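Local coordinates for HcgC (Methanococcus maripaludis S2, PDB 5O4J), which probably transfers a methyl group from S-adenosylmethionine to a carbon of a pyridinol precursor in building the iron-guanylylpyridinol cofactor of [Fe]-hydrogenase, at residues 189-194 with 246-251. Residues are numbered along the deposited sequence; the frame is centred on the assembly and turned at random.
Sequences CREINE and LSKNIS
Glu-191 and Lys-248 join two helices of the same chain through a salt bridge in which one ammonium group serves both oxygens of a carboxylate. From its CB, which points toward the partner helix, Lys-248 sets CG anti to the backbone N (chi1 171°), which sends the chain out beside the carbonyl carbon. CB, CG and CD make no close approach to Glu-191 and serve as a stem that carries NZ toward its carboxylate; a bend at chi3 (70°) then turns the end of the chain so that CE of Lys-248 comes 3.4 Å from OE1 of Glu-191. NZ of Lys-248 finally lies 2.9 Å from Glu-191 OE1 and 2.9 Å from Glu-191 OE2, hydrogen-bonded to the syn lone pair of each. This is a bidentate grip, and the two side chains cross at about a right angle. A lysine suits this exposed place because its long aliphatic stem bridges the helices while its charge remains near solvent; a glutamate, here extended beyond CG, is long enough to meet it.

Glu-191 OE1 also accepts a hydrogen bond from a water oxygen 2.6 Å away, and that water oxygen in turn accepts one from ND2 of Asn-249, at 2.9 Å. Thus the buried amide of Asn-249, too far from the carboxylate for a direct bond, is linked to it by one bridging molecule. With Glu-191 replaced by alanine, the ammonium of Lys-248 is likely to lose its mate and the water this acceptor, breaking its bridge to Asn-249. Further in, Ile-192 packs on Leu-242 and Ile-245 of helix 239-251. An interhelical salt bridge with a water-bridged amide thus joins helices 177-193 and 239-251, whose Ile-192 and Leu-246 pack on strand 230-234 of the four-stranded antiparallel sheet, away from the ligand pockets.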
loop_
_atom_site.group_PDB
_atom_site.type_symbol
_atom_site.label_atom_id
_atom_site.label_comp_id
_atom_site.label_asym_id
_atom_site.label_seq_id
_atom_site.Cartn_x
_atom_site.Cartn_y
_atom_site.Cartn_z
ATOM N N CYS A 189 2.954 8.052 -7.835
ATOM C CA CYS A 189 2.269 7.275 -8.863
ATOM C C CYS A 189 1.119 6.471 -8.285
ATOM O O CYS A 189 0.052 6.369 -8.896
ATOM C CB CYS A 189 3.252 6.335 -9.550
ATOM S SG CYS A 189 4.294 7.152 -10.715
ATOM N N ARG A 190 1.326 5.866 -7.122
ATOM C CA ARG A 190 0.295 5.002 -6.572
ATOM C C ARG A 190 -0.938 5.807 -6.193
ATOM O O ARG A 190 -2.067 5.358 -6.428
ATOM C CB ARG A 190 0.869 4.214 -5.392
ATOM C CG ARG A 190 1.953 3.235 -5.879
ATOM C CD ARG A 190 2.391 2.209 -4.851
ATOM N NE ARG A 190 3.840 2.246 -4.644
ATOM C CZ ARG A 190 4.449 2.827 -3.612
ATOM N NH1 ARG A 190 3.746 3.422 -2.655
ATOM N NH2 ARG A 190 5.774 2.805 -3.529
ATOM N N GLU A 191 -0.746 7.032 -5.684
ATOM C CA GLU A 191 -1.886 7.888 -5.365
ATOM C C GLU A 191 -2.526 8.472 -6.622
ATOM O O GLU A 191 -3.756 8.569 -6.709
ATOM C CB GLU A 191 -1.456 9.022 -4.428
ATOM C CG GLU A 191 -2.631 9.847 -3.950
ATOM C CD GLU A 191 -2.261 10.951 -2.966
ATOM O OE1 GLU A 191 -1.118 10.983 -2.451
ATOM O OE2 GLU A 191 -3.147 11.786 -2.708
ATOM N N ILE A 192 -1.708 8.888 -7.595
ATOM C CA ILE A 192 -2.235 9.439 -8.842
ATOM C C ILE A 192 -3.095 8.409 -9.558
ATOM O O ILE A 192 -4.136 8.742 -10.141
ATOM C CB ILE A 192 -1.075 9.932 -9.726
ATOM C CG1 ILE A 192 -0.492 11.217 -9.144
ATOM C CG2 ILE A 192 -1.506 10.126 -11.183
ATOM C CD1 ILE A 192 0.930 11.499 -9.571
ATOM N N ASN A 193 -2.671 7.142 -9.541
ATOM C CA ASN A 193 -3.431 6.125 -10.257
ATOM C C ASN A 193 -4.856 6.022 -9.737
ATOM O O ASN A 193 -5.759 5.643 -10.487
ATOM C CB ASN A 193 -2.745 4.773 -10.159
ATOM C CG ASN A 193 -3.096 3.889 -11.319
ATOM O OD1 ASN A 193 -2.769 4.193 -12.461
ATOM N ND2 ASN A 193 -3.785 2.795 -11.039
ATOM N N GLU A 194 -5.071 6.360 -8.463
ATOM C CA GLU A 194 -6.391 6.288 -7.853
ATOM C C GLU A 194 -7.259 7.504 -8.146
ATOM O O GLU A 194 -8.437 7.500 -7.777
ATOM C CB GLU A 194 -6.237 6.077 -6.342
ATOM C CG GLU A 194 -5.660 4.710 -6.036
ATOM C CD GLU A 194 -5.606 4.368 -4.555
ATOM O OE1 GLU A 194 -5.811 5.259 -3.703
ATOM O OE2 GLU A 194 -5.348 3.189 -4.252
ATOM N N LEU A 246 2.624 15.163 -6.301
ATOM C CA LEU A 246 4.081 15.174 -6.346
ATOM C C LEU A 246 4.636 16.160 -5.335
ATOM O O LEU A 246 5.558 15.840 -4.585
ATOM C CB LEU A 246 4.568 15.541 -7.746
ATOM C CG LEU A 246 4.676 14.371 -8.706
ATOM C CD1 LEU A 246 4.784 14.908 -10.134
ATOM C CD2 LEU A 246 5.870 13.501 -8.333
ATOM N N SER A 247 4.086 17.383 -5.319
ATOM C CA SER A 247 4.584 18.403 -4.402
ATOM C C SER A 247 4.426 17.969 -2.952
ATOM O O SER A 247 5.327 18.187 -2.136
ATOM C CB SER A 247 3.862 19.727 -4.647
ATOM O OG SER A 247 4.282 20.291 -5.876
ATOM N N LYS A 248 3.283 17.366 -2.610
ATOM C CA LYS A 248 3.078 16.885 -1.244
ATOM C C LYS A 248 4.123 15.848 -0.866
ATOM O O LYS A 248 4.677 15.880 0.241
ATOM C CB LYS A 248 1.670 16.306 -1.107
ATOM C CG LYS A 248 1.386 15.573 0.203
ATOM C CD LYS A 248 -0.032 15.007 0.209
ATOM C CE LYS A 248 -0.202 13.832 -0.757
ATOM N NZ LYS A 248 -1.615 13.360 -0.787
ATOM N N ASN A 249 4.426 14.927 -1.777
ATOM C CA ASN A 249 5.409 13.905 -1.447
ATOM C C ASN A 249 6.815 14.482 -1.348
ATOM O O ASN A 249 7.603 14.043 -0.506
ATOM C CB ASN A 249 5.336 12.771 -2.460
ATOM C CG ASN A 249 4.319 11.744 -2.063
ATOM O OD1 ASN A 249 4.448 11.133 -1.006
ATOM N ND2 ASN A 249 3.301 11.556 -2.881
ATOM N N ILE A 250 7.143 15.477 -2.180
ATOM C CA ILE A 250 8.415 16.181 -2.033
ATOM C C ILE A 250 8.507 16.833 -0.657
ATOM O O ILE A 250 9.556 16.793 -0.004
ATOM C CB ILE A 250 8.590 17.221 -3.155
ATOM C CG1 ILE A 250 8.705 16.519 -4.506
ATOM C CG2 ILE A 250 9.833 18.098 -2.886
ATOM C CD1 ILE A 250 8.474 17.419 -5.693
ATOM N N SER A 251 7.414 17.447 -0.193
ATOM C CA SER A 251 7.447 18.162 1.082
ATOM C C SER A 251 7.644 17.235 2.276
ATOM O O SER A 251 8.028 17.706 3.355
ATOM C CB SER A 251 6.162 18.980 1.281
ATOM O OG SER A 251 5.064 18.144 1.601
HETATM O O HOH W 1 1.188 9.696 -2.358
#